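Local coordinates for protein hydroxyindole o-methyltransferase (Homo sapiens, PDB 4A6D) that catalyses the transfer of a methyl group from S-adenosyl-L-methionine to N-acetylserotonin, which makes melatonin, and works as a homodimer, at residues Y9-L12 with N13-N17; H58-E61 with L62-I66; R115-G118 with H119-D122; P293-T296 with Q297-L301. All coordinates share one frame; numbering follows the deposited sequence.

Interaction 1: Y9-L12 with N13-N17; sequences YRLL and NDYAN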
loop_
_atom_site.group_PDB
_atom_site.type_symbol
_atom_site.label_atom_id
_atom_site.label_comp_id
_atom_site.label_asym_id
_atom_site.label_seq_id
_atom_site.Cartn_x
_atom_site.Cartn_y
_atom_site.Cartn_z
ATOM N N TYR A 9 12.185 -5.704 -12.358
ATOM C CA TYR A 9 11.517 -4.427 -12.583
ATOM C C TYR A 9 10.018 -4.552 -12.330
ATOM O O TYR A 9 9.419 -3.644 -11.765
ATOM C CB TYR A 9 11.805 -3.929 -14.007
ATOM C CG TYR A 9 11.299 -2.534 -14.267
ATOM C CD1 TYR A 9 11.823 -1.437 -13.579
ATOM C CD2 TYR A 9 10.280 -2.303 -15.184
ATOM C CE1 TYR A 9 11.340 -0.148 -13.795
ATOM C CE2 TYR A 9 9.772 -1.017 -15.388
ATOM C CZ TYR A 9 10.342 0.061 -14.735
ATOM O OH TYR A 9 9.855 1.320 -14.980
ATOM N N ARG A 10 9.430 -5.704 -12.711
ATOM C CA ARG A 10 8.015 -6.033 -12.504
ATOM C C ARG A 10 7.756 -6.200 -11.011
ATOM O O ARG A 10 6.743 -5.716 -10.503
ATOM C CB ARG A 10 7.624 -7.309 -13.271
ATOM C CG ARG A 10 7.625 -7.123 -14.808
ATOM C CD ARG A 10 7.160 -8.354 -15.598
ATOM N NE ARG A 10 5.862 -8.892 -15.160
ATOM C CZ ARG A 10 4.671 -8.372 -15.465
ATOM N NH1 ARG A 10 4.586 -7.273 -16.205
ATOM N NH2 ARG A 10 3.559 -8.936 -15.015
ATOM N N LEU A 11 8.710 -6.817 -10.302
ATOM C CA LEU A 11 8.615 -7.038 -8.862
ATOM C C LEU A 11 8.657 -5.709 -8.077
ATOM O O LEU A 11 7.817 -5.475 -7.207
ATOM C CB LEU A 11 9.698 -8.041 -8.395
ATOM C CG LEU A 11 9.597 -8.515 -6.933
ATOM C CD1 LEU A 11 8.417 -9.446 -6.739
ATOM C CD2 LEU A 11 10.880 -9.176 -6.502
ATOM N N LEU A 12 9.610 -4.846 -8.413
ATOM C CA LEU A 12 9.764 -3.513 -7.839
ATOM C C LEU A 12 8.476 -2.664 -8.000
ATOM O O LEU A 12 8.076 -1.966 -7.057
ATOM C CB LEU A 12 10.954 -2.805 -8.500
ATOM C CG LEU A 12 11.304 -1.431 -7.942
ATOM C CD1 LEU A 12 11.885 -1.549 -6.511
ATOM C CD2 LEU A 12 12.232 -0.712 -8.875
ATOM N N ASN A 13 7.821 -2.764 -9.176
ATOM C CA ASN A 13 6.575 -2.062 -9.464
ATOM C C ASN A 13 5.407 -2.613 -8.661
ATOM O O ASN A 13 4.655 -1.845 -8.060
ATOM C CB ASN A 13 6.310 -1.973 -10.971
ATOM C CG ASN A 13 7.162 -0.910 -11.604
ATOM O OD1 ASN A 13 6.954 0.289 -11.406
ATOM N ND2 ASN A 13 8.197 -1.325 -12.306
ATOM N N ASP A 14 5.330 -3.932 -8.535
ATOM C CA ASP A 14 4.332 -4.614 -7.711
ATOM C C ASP A 14 4.366 -4.045 -6.302
ATOM O O ASP A 14 3.305 -3.766 -5.709
ATOM C CB ASP A 14 4.668 -6.117 -7.629
ATOM C CG ASP A 14 4.224 -6.990 -8.784
ATOM O OD1 ASP A 14 3.778 -6.434 -9.816
ATOM O OD2 ASP A 14 4.332 -8.244 -8.662
ATOM N N TYR A 15 5.600 -3.904 -5.756
ATOM C CA TYR A 15 5.823 -3.415 -4.403
ATOM C C TYR A 15 5.475 -1.953 -4.327
ATOM O O TYR A 15 4.803 -1.528 -3.392
ATOM C CB TYR A 15 7.290 -3.632 -3.969
ATOM C CG TYR A 15 7.770 -5.074 -3.821
ATOM C CD1 TYR A 15 6.866 -6.124 -3.686
ATOM C CD2 TYR A 15 9.127 -5.375 -3.767
ATOM C CE1 TYR A 15 7.297 -7.431 -3.514
ATOM C CE2 TYR A 15 9.571 -6.684 -3.624
ATOM C CZ TYR A 15 8.653 -7.708 -3.469
ATOM O OH TYR A 15 9.076 -9.010 -3.338
ATOM N N ALA A 16 5.914 -1.168 -5.324
ATOM C CA ALA A 16 5.643 0.261 -5.306
ATOM C C ALA A 16 4.146 0.569 -5.404
ATOM O O ALA A 16 3.680 1.498 -4.782
ATOM C CB ALA A 16 6.409 0.946 -6.422
ATOM N N ASN A 17 3.400 -0.234 -6.155
ATOM C CA ASN A 17 1.976 -0.045 -6.400
ATOM C C ASN A 17 1.060 -0.639 -5.375
ATOM O O ASN A 17 -0.137 -0.381 -5.444
ATOM C CB ASN A 17 1.633 -0.622 -7.770
ATOM C CG ASN A 17 2.280 0.124 -8.921
ATOM O OD1 ASN A 17 2.768 1.251 -8.785
ATOM N ND2 ASN A 17 2.289 -0.491 -10.074
#
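Asn-13 reaches back one helical turn to Tyr-9 and meets it twice. Its amide nitrogen ND2 donates to Tyr-9 O at 2.7 Å. The same ND2 stands over the centre of the Tyr-9 ring, 3.4 Å above its plane. Ring and amide planes are 78° apart, which brings the amide to the ring nitrogen end first rather than flat. The torsions explain the meeting. Tyr-9 holds CG opposite its backbone N (chi1 -173°), which keeps the ring beside its own carbonyl. Asn-13 keeps CG beside its backbone N, which turns the amide back toward the preceding turn.

Tyr-9 O accepts a second bond, from Asn-13 N at 3.2 Å. The two donors come from opposite faces of the carbonyl plane, and the ND2 bond is bent, with an N-H...O angle of 137°.

Leu-11 and Tyr-15 make the second pair. Leu-11 CD1 lies 3.5 Å from Tyr-15 OH, and Leu-11 CG lies 3.7 Å from Tyr-15 CZ. Leu-11 O accepts from Tyr-15 N and also sits over one face of that ring, toward its rim.

Further out, Tyr-15 OH is hydrogen-bonded to Leu-70 O of the second subunit, and the Tyr-9 ring meets that of Tyr-93 of the second subunit. This is the first long helix, 7-31, of the dimerisation domain, and its start is part of the subunit interface.

The buried amide of Asn-13 thus has a carbonyl for one N-H. Its second N-H leans toward the Tyr-9 ring, so an N-H...pi attraction is likely to add to the bond.

Interaction 2: H58-E61 with L62-I66; sequences HGTE and LLLDI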
loop_
_atom_site.group_PDB
_atom_site.type_symbol
_atom_site.label_atom_id
_atom_site.label_comp_id
_atom_site.label_asym_id
_atom_site.label_seq_id
_atom_site.Cartn_x
_atom_site.Cartn_y
_atom_site.Cartn_z
ATOM N N HIS A 58 -17.208 7.429 -13.630
ATOM C CA HIS A 58 -15.799 7.184 -13.933
ATOM C C HIS A 58 -15.085 6.459 -12.794
ATOM O O HIS A 58 -14.465 5.419 -13.029
ATOM C CB HIS A 58 -15.071 8.478 -14.343
ATOM C CG HIS A 58 -13.678 8.238 -14.853
ATOM N ND1 HIS A 58 -13.435 7.427 -15.958
ATOM C CD2 HIS A 58 -12.493 8.685 -14.374
ATOM C CE1 HIS A 58 -12.119 7.408 -16.107
ATOM N NE2 HIS A 58 -11.511 8.156 -15.181
ATOM N N GLY A 59 -15.259 6.966 -11.572
ATOM C CA GLY A 59 -14.676 6.410 -10.354
ATOM C C GLY A 59 -15.100 4.990 -10.059
ATOM O O GLY A 59 -14.250 4.143 -9.759
ATOM N N THR A 60 -16.418 4.715 -10.163
ATOM C CA THR A 60 -16.999 3.389 -9.925
ATOM C C THR A 60 -16.443 2.369 -10.914
ATOM O O THR A 60 -16.011 1.306 -10.476
ATOM C CB THR A 60 -18.534 3.450 -9.947
ATOM O OG1 THR A 60 -18.978 4.388 -8.969
ATOM C CG2 THR A 60 -19.177 2.116 -9.683
ATOM N N GLU A 61 -16.425 2.706 -12.234
ATOM C CA GLU A 61 -15.926 1.817 -13.279
ATOM C C GLU A 61 -14.470 1.474 -13.061
ATOM O O GLU A 61 -14.106 0.304 -13.145
ATOM C CB GLU A 61 -16.152 2.392 -14.678
ATOM C CG GLU A 61 -15.965 1.343 -15.764
ATOM C CD GLU A 61 -15.629 1.823 -17.164
ATOM O OE1 GLU A 61 -14.791 2.744 -17.311
ATOM O OE2 GLU A 61 -16.141 1.199 -18.121
ATOM N N LEU A 62 -13.649 2.473 -12.727
ATOM C CA LEU A 62 -12.238 2.249 -12.439
ATOM C C LEU A 62 -12.115 1.275 -11.295
ATOM O O LEU A 62 -11.452 0.256 -11.435
ATOM C CB LEU A 62 -11.514 3.569 -12.113
ATOM C CG LEU A 62 -11.174 4.468 -13.312
ATOM C CD1 LEU A 62 -10.574 5.790 -12.846
ATOM C CD2 LEU A 62 -10.200 3.784 -14.243
ATOM N N LEU A 63 -12.865 1.523 -10.214
ATOM C CA LEU A 63 -12.884 0.697 -9.014
ATOM C C LEU A 63 -13.319 -0.746 -9.301
ATOM O O LEU A 63 -12.628 -1.672 -8.875
ATOM C CB LEU A 63 -13.775 1.361 -7.946
ATOM C CG LEU A 63 -13.579 0.929 -6.495
ATOM C CD1 LEU A 63 -12.487 1.751 -5.825
ATOM C CD2 LEU A 63 -14.865 1.088 -5.718
ATOM N N LEU A 64 -14.451 -0.934 -10.009
ATOM C CA LEU A 64 -14.986 -2.261 -10.349
ATOM C C LEU A 64 -14.017 -3.013 -11.270
ATOM O O LEU A 64 -13.738 -4.189 -11.028
ATOM C CB LEU A 64 -16.366 -2.156 -11.039
ATOM C CG LEU A 64 -17.559 -1.651 -10.207
ATOM C CD1 LEU A 64 -18.723 -1.295 -11.117
ATOM C CD2 LEU A 64 -18.002 -2.680 -9.152
ATOM N N ASP A 65 -13.492 -2.325 -12.311
ATOM C CA ASP A 65 -12.553 -2.925 -13.261
ATOM C C ASP A 65 -11.267 -3.368 -12.595
ATOM O O ASP A 65 -10.796 -4.472 -12.880
ATOM C CB ASP A 65 -12.309 -2.026 -14.475
ATOM C CG ASP A 65 -13.488 -1.926 -15.433
ATOM O OD1 ASP A 65 -14.379 -2.814 -15.379
ATOM O OD2 ASP A 65 -13.503 -0.976 -16.264
ATOM N N ILE A 66 -10.736 -2.566 -11.656
ATOM C CA ILE A 66 -9.543 -2.971 -10.905
ATOM C C ILE A 66 -9.885 -4.224 -10.055
ATOM O O ILE A 66 -9.109 -5.175 -10.066
ATOM C CB ILE A 66 -8.931 -1.807 -10.090
ATOM C CG1 ILE A 66 -8.392 -0.732 -11.049
ATOM C CG2 ILE A 66 -7.827 -2.295 -9.138
ATOM C CD1 ILE A 66 -8.347 0.639 -10.554
#
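His-58 turns its ring away from its own backbone N (chi1 -172°), while Leu-62 keeps CG beside its N (chi1 -77°). The two side chains therefore meet across one helical turn. Leu-62 CG lies over a face of the imidazole in a CH-pi contact, 4.3 Å from the ring centroid, and Leu-62 CD1 comes to 3.5 Å from His-58 NE2. With an alanine here the ring is gone, and Leu-62 CD1 would probably lose the flat face it rests on.

Thr-60 and Leu-64 run side by side, Thr-60 CG2 to Leu-64 CD1 at 3.7 Å. Glu-61 CG touches Asp-65 OD2 at 3.4 Å, and the two carboxylates come close, OE2 of Glu-61 to OD2 of Asp-65 at 3.9 Å. Their mutual repulsion is probably offset by salt bridges, Glu-61 OE2 to Arg-290 and Asp-65 OD1 to Arg-291, both arginines of the second subunit. Asp-65 OD1 is also hydrogen-bonded to Tyr-84 OH.

Helix 57-69 precedes a two-stranded hairpin, consistent with a winged-helix dimerisation domain. Thr-60 and Leu-64 pack on helix 46-53, Leu-63 on helices 7-31 and 33-39, and Asp-65 is tied to strand 81-86.

Interaction 3: R115-G118 with H119-D122; sequences RCWG and HLAD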
loop_
_atom_site.group_PDB
_atom_site.type_symbol
_atom_site.label_atom_id
_atom_site.label_comp_id
_atom_site.label_asym_id
_atom_site.label_seq_id
_atom_site.Cartn_x
_atom_site.Cartn_y
_atom_site.Cartn_z
ATOM N N ARG A 115 -2.704 5.578 7.438
ATOM C CA ARG A 115 -2.290 6.933 7.819
ATOM C C ARG A 115 -0.953 6.854 8.580
ATOM O O ARG A 115 0.040 7.390 8.096
ATOM C CB ARG A 115 -3.377 7.609 8.673
ATOM C CG ARG A 115 -4.365 8.431 7.852
ATOM C CD ARG A 115 -4.849 9.699 8.559
ATOM N NE ARG A 115 -3.781 10.657 8.904
ATOM C CZ ARG A 115 -3.192 11.501 8.054
ATOM N NH1 ARG A 115 -3.531 11.509 6.768
ATOM N NH2 ARG A 115 -2.245 12.330 8.482
ATOM N N CYS A 116 -0.913 6.088 9.698
ATOM C CA CYS A 116 0.272 5.843 10.533
ATOM C C CYS A 116 1.502 5.438 9.696
ATOM O O CYS A 116 2.582 6.021 9.841
ATOM C CB CYS A 116 -0.039 4.811 11.618
ATOM S SG CYS A 116 -0.837 5.499 13.091
ATOM N N TRP A 117 1.304 4.491 8.767
ATOM C CA TRP A 117 2.361 3.969 7.902
ATOM C C TRP A 117 3.044 4.983 6.966
ATOM O O TRP A 117 4.163 4.736 6.519
ATOM C CB TRP A 117 1.928 2.677 7.210
ATOM C CG TRP A 117 2.142 1.455 8.057
ATOM C CD1 TRP A 117 1.426 1.071 9.159
ATOM C CD2 TRP A 117 3.180 0.478 7.893
ATOM N NE1 TRP A 117 1.889 -0.138 9.622
ATOM C CE2 TRP A 117 2.991 -0.504 8.891
ATOM C CE3 TRP A 117 4.254 0.332 6.985
ATOM C CZ2 TRP A 117 3.825 -1.620 9.008
ATOM C CZ3 TRP A 117 5.079 -0.774 7.103
ATOM C CH2 TRP A 117 4.862 -1.735 8.112
ATOM N N GLY A 118 2.418 6.138 6.748
ATOM C CA GLY A 118 3.038 7.219 5.992
ATOM C C GLY A 118 4.224 7.789 6.759
ATOM O O GLY A 118 5.183 8.290 6.169
ATOM N N HIS A 119 4.181 7.653 8.091
ATOM C CA HIS A 119 5.236 8.092 9.003
ATOM C C HIS A 119 6.194 6.934 9.374
ATOM O O HIS A 119 6.851 7.019 10.410
ATOM C CB HIS A 119 4.625 8.736 10.270
ATOM C CG HIS A 119 3.672 9.843 9.972
ATOM N ND1 HIS A 119 4.118 11.112 9.669
ATOM C CD2 HIS A 119 2.321 9.828 9.914
ATOM C CE1 HIS A 119 3.030 11.829 9.431
ATOM N NE2 HIS A 119 1.925 11.102 9.573
ATOM N N LEU A 120 6.318 5.900 8.500
ATOM C CA LEU A 120 7.173 4.720 8.721
ATOM C C LEU A 120 8.644 5.069 8.933
ATOM O O LEU A 120 9.259 4.547 9.869
ATOM C CB LEU A 120 7.032 3.642 7.612
ATOM C CG LEU A 120 7.922 2.395 7.785
ATOM C CD1 LEU A 120 7.595 1.643 9.076
ATOM C CD2 LEU A 120 7.810 1.474 6.637
ATOM N N ALA A 121 9.195 5.930 8.067
ATOM C CA ALA A 121 10.594 6.350 8.107
ATOM C C ALA A 121 10.968 6.961 9.458
ATOM O O ALA A 121 12.046 6.654 9.970
ATOM C CB ALA A 121 10.900 7.309 6.966
ATOM N N ASP A 122 10.051 7.738 10.077
ATOM C CA ASP A 122 10.298 8.333 11.385
ATOM C C ASP A 122 10.132 7.347 12.513
ATOM O O ASP A 122 10.863 7.446 13.494
ATOM C CB ASP A 122 9.457 9.588 11.612
ATOM C CG ASP A 122 9.749 10.735 10.671
ATOM O OD1 ASP A 122 10.873 10.767 10.085
ATOM O OD2 ASP A 122 8.860 11.591 10.497
#
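The apolar contact is between Trp-117 and Leu-120. The two side chains lie side by side and point the same way. Leu-120 CD2 touches Trp-117 CZ3 at 3.6 Å, on the six-membered part of the indole. Leu-120 CD1 lies over one face of the ring system, toward its rim and 4.0 Å above the plane. Leu-120 puts CG opposite its backbone N (chi1 179°), which helps bring both methyls to the indole. The indole also makes an edge-to-face contact with Phe-19 of the second subunit.

Two backbone hydrogen bonds hold the chain where it turns. His-119 N donates to Cys-116 O at 2.9 Å. Leu-120 N donates to Trp-117 O at 3.2 Å, with a C=O...N angle of only 109° and the donor 71° out of the carbonyl plane. Residues 117 to 120 form a type I beta turn. It joins helix 103-117 to helix 120-126, and His-119 is the N-cap of the second helix.

Among polar groups, Trp-117 NE1 is hydrogen-bonded to Asn-302 OD1, and Asn-302 binds the substrate. A leucine in place of Trp-117 has no N-H or broad ring, and it would probably leave Asn-302 OD1 without this donor and Leu-120 CD1 without the aromatic face it lies over.

The His-119 imidazole has Cys-116 O at its edge, near the ring plane, with CD2 3.8 Å from that oxygen. The guanidinium of Arg-115 stays obliquely placed, NH2 4.5 Å from His-119 NE2. Arg-115 NH1 comes close to its counterpart in Arg-115 of the second subunit.

Interaction 4: P293-T296 with Q297-L301; sequences PLLT and QLYSL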
loop_
_atom_site.group_PDB
_atom_site.type_symbol
_atom_site.label_atom_id
_atom_site.label_comp_id
_atom_site.label_asym_id
_atom_site.label_seq_id
_atom_site.Cartn_x
_atom_site.Cartn_y
_atom_site.Cartn_z
ATOM N N PRO A 293 7.502 -15.386 9.367
ATOM C CA PRO A 293 6.880 -15.207 8.035
ATOM C C PRO A 293 6.790 -13.714 7.716
ATOM O O PRO A 293 6.772 -12.881 8.638
ATOM C CB PRO A 293 5.485 -15.832 8.210
ATOM C CG PRO A 293 5.550 -16.650 9.564
ATOM C CD PRO A 293 6.555 -15.915 10.378
ATOM N N LEU A 294 6.750 -13.362 6.410
ATOM C CA LEU A 294 6.687 -11.982 5.970
ATOM C C LEU A 294 5.541 -11.198 6.626
ATOM O O LEU A 294 5.761 -10.084 7.120
ATOM C CB LEU A 294 6.628 -11.926 4.435
ATOM C CG LEU A 294 6.372 -10.558 3.753
ATOM C CD1 LEU A 294 7.338 -9.480 4.239
ATOM C CD2 LEU A 294 6.455 -10.722 2.252
ATOM N N LEU A 295 4.334 -11.784 6.647
ATOM C CA LEU A 295 3.162 -11.135 7.224
ATOM C C LEU A 295 3.415 -10.798 8.717
ATOM O O LEU A 295 3.043 -9.723 9.148
ATOM C CB LEU A 295 1.911 -12.030 7.010
ATOM C CG LEU A 295 0.563 -11.458 7.507
ATOM C CD1 LEU A 295 -0.583 -11.988 6.687
ATOM C CD2 LEU A 295 0.312 -11.850 8.943
ATOM N N THR A 296 4.090 -11.696 9.472
ATOM C CA THR A 296 4.435 -11.511 10.893
ATOM C C THR A 296 5.459 -10.402 11.067
ATOM O O THR A 296 5.334 -9.600 11.991
ATOM C CB THR A 296 4.882 -12.832 11.526
ATOM O OG1 THR A 296 3.858 -13.801 11.310
ATOM C CG2 THR A 296 5.132 -12.705 13.010
ATOM N N GLN A 297 6.477 -10.367 10.188
ATOM C CA GLN A 297 7.487 -9.306 10.177
ATOM C C GLN A 297 6.789 -7.944 9.925
ATOM O O GLN A 297 7.115 -6.957 10.602
ATOM C CB GLN A 297 8.517 -9.549 9.068
ATOM C CG GLN A 297 9.484 -10.693 9.311
ATOM C CD GLN A 297 10.279 -10.886 8.043
ATOM O OE1 GLN A 297 9.805 -11.445 7.058
ATOM N NE2 GLN A 297 11.463 -10.339 7.991
ATOM N N LEU A 298 5.803 -7.906 8.988
ATOM C CA LEU A 298 5.079 -6.662 8.695
ATOM C C LEU A 298 4.293 -6.231 9.926
ATOM O O LEU A 298 4.353 -5.064 10.311
ATOM C CB LEU A 298 4.180 -6.761 7.434
ATOM C CG LEU A 298 4.869 -6.934 6.062
ATOM C CD1 LEU A 298 3.872 -7.311 5.021
ATOM C CD2 LEU A 298 5.589 -5.666 5.616
ATOM N N TYR A 299 3.650 -7.196 10.582
ATOM C CA TYR A 299 2.924 -7.037 11.845
ATOM C C TYR A 299 3.832 -6.546 12.965
ATOM O O TYR A 299 3.378 -5.739 13.780
ATOM C CB TYR A 299 2.265 -8.359 12.268
ATOM C CG TYR A 299 0.948 -8.680 11.586
ATOM C CD1 TYR A 299 0.629 -8.137 10.333
ATOM C CD2 TYR A 299 0.030 -9.548 12.176
ATOM C CE1 TYR A 299 -0.582 -8.428 9.704
ATOM C CE2 TYR A 299 -1.173 -9.868 11.544
ATOM C CZ TYR A 299 -1.468 -9.315 10.301
ATOM O OH TYR A 299 -2.643 -9.642 9.677
ATOM N N SER A 300 5.109 -7.005 13.013
ATOM C CA SER A 300 6.021 -6.518 14.066
ATOM C C SER A 300 6.362 -5.046 13.819
ATOM O O SER A 300 6.430 -4.260 14.762
ATOM C CB SER A 300 7.281 -7.376 14.168
ATOM O OG SER A 300 7.972 -7.106 15.378
ATOM N N LEU A 301 6.523 -4.677 12.536
ATOM C CA LEU A 301 6.788 -3.311 12.110
ATOM C C LEU A 301 5.553 -2.438 12.345
ATOM O O LEU A 301 5.700 -1.312 12.822
ATOM C CB LEU A 301 7.285 -3.272 10.671
ATOM C CG LEU A 301 7.834 -1.925 10.160
ATOM C CD1 LEU A 301 8.899 -1.321 11.092
ATOM C CD2 LEU A 301 8.355 -2.071 8.769
#
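The Tyr-299 ring carries the methyl CD2 of Leu-295 on one face. CD2 lies 3.5 Å from the ring centroid and 17° off the ring normal, a CH-pi contact, and it comes to 3.4 Å from Tyr-299 CZ. Leu-295 O comes to 3.1 Å from Tyr-299 CD1. This is a one-turn pairing in the opening turns of helix 294-305 of the class I-like methyltransferase domain. Pro-293, which follows a cis peptide bond, is the N-cap residue.

Leu-295 holds CG opposite its backbone N (chi1 -177°), which leans CD2 forward over the tyrosine. Tyr-299 swings its ring back beside its own N. The ring is about 6 Å, side chain to side chain, from His-255, the probable proton donor or acceptor of the active site, and it also packs on Ile-337 and Tyr-338.

Gln-297 folds its amide toward the helix start, with OE1 3.3 Å from Leu-294 CA. That OE1 is hydrogen-bonded to Ser-69 OG of the second subunit, which ties the helix start to the partner chain. Thr-296 OG1 pairs with Ser-284 OG, and Ser-300 OG accepts from Glu-311 N, so the hydroxyls of Thr-296 and Ser-300 each have a polar partner. Leu-294 CD1 rests 4.0 Å from Leu-298 CG, one turn further on.

How the interactions relate
The four contacts follow one another along the chain. Each joins adjoining segments, mostly residues three or four apart, so none closes a long loop, and none nests or crosses. Interactions 1 and 2 belong to the dimerisation domain, on helices 7-31 and 57-69, their centres about 22 Å apart. Interaction 3 turns the chain from helix 103-117 into helix 120-126. Interaction 4 lies at the start of helix 294-305. Interactions 3 and 4 touch: Trp-117 CH2 lies 3.6 Å from Leu-301 CD2. All four reach the second subunit. Asn-17 of interaction 1 meets Leu-295 of the second subunit, and Leu-62 and Ile-66 of interaction 2 pack respectively on Ser-300 and Gln-297 of the second subunit.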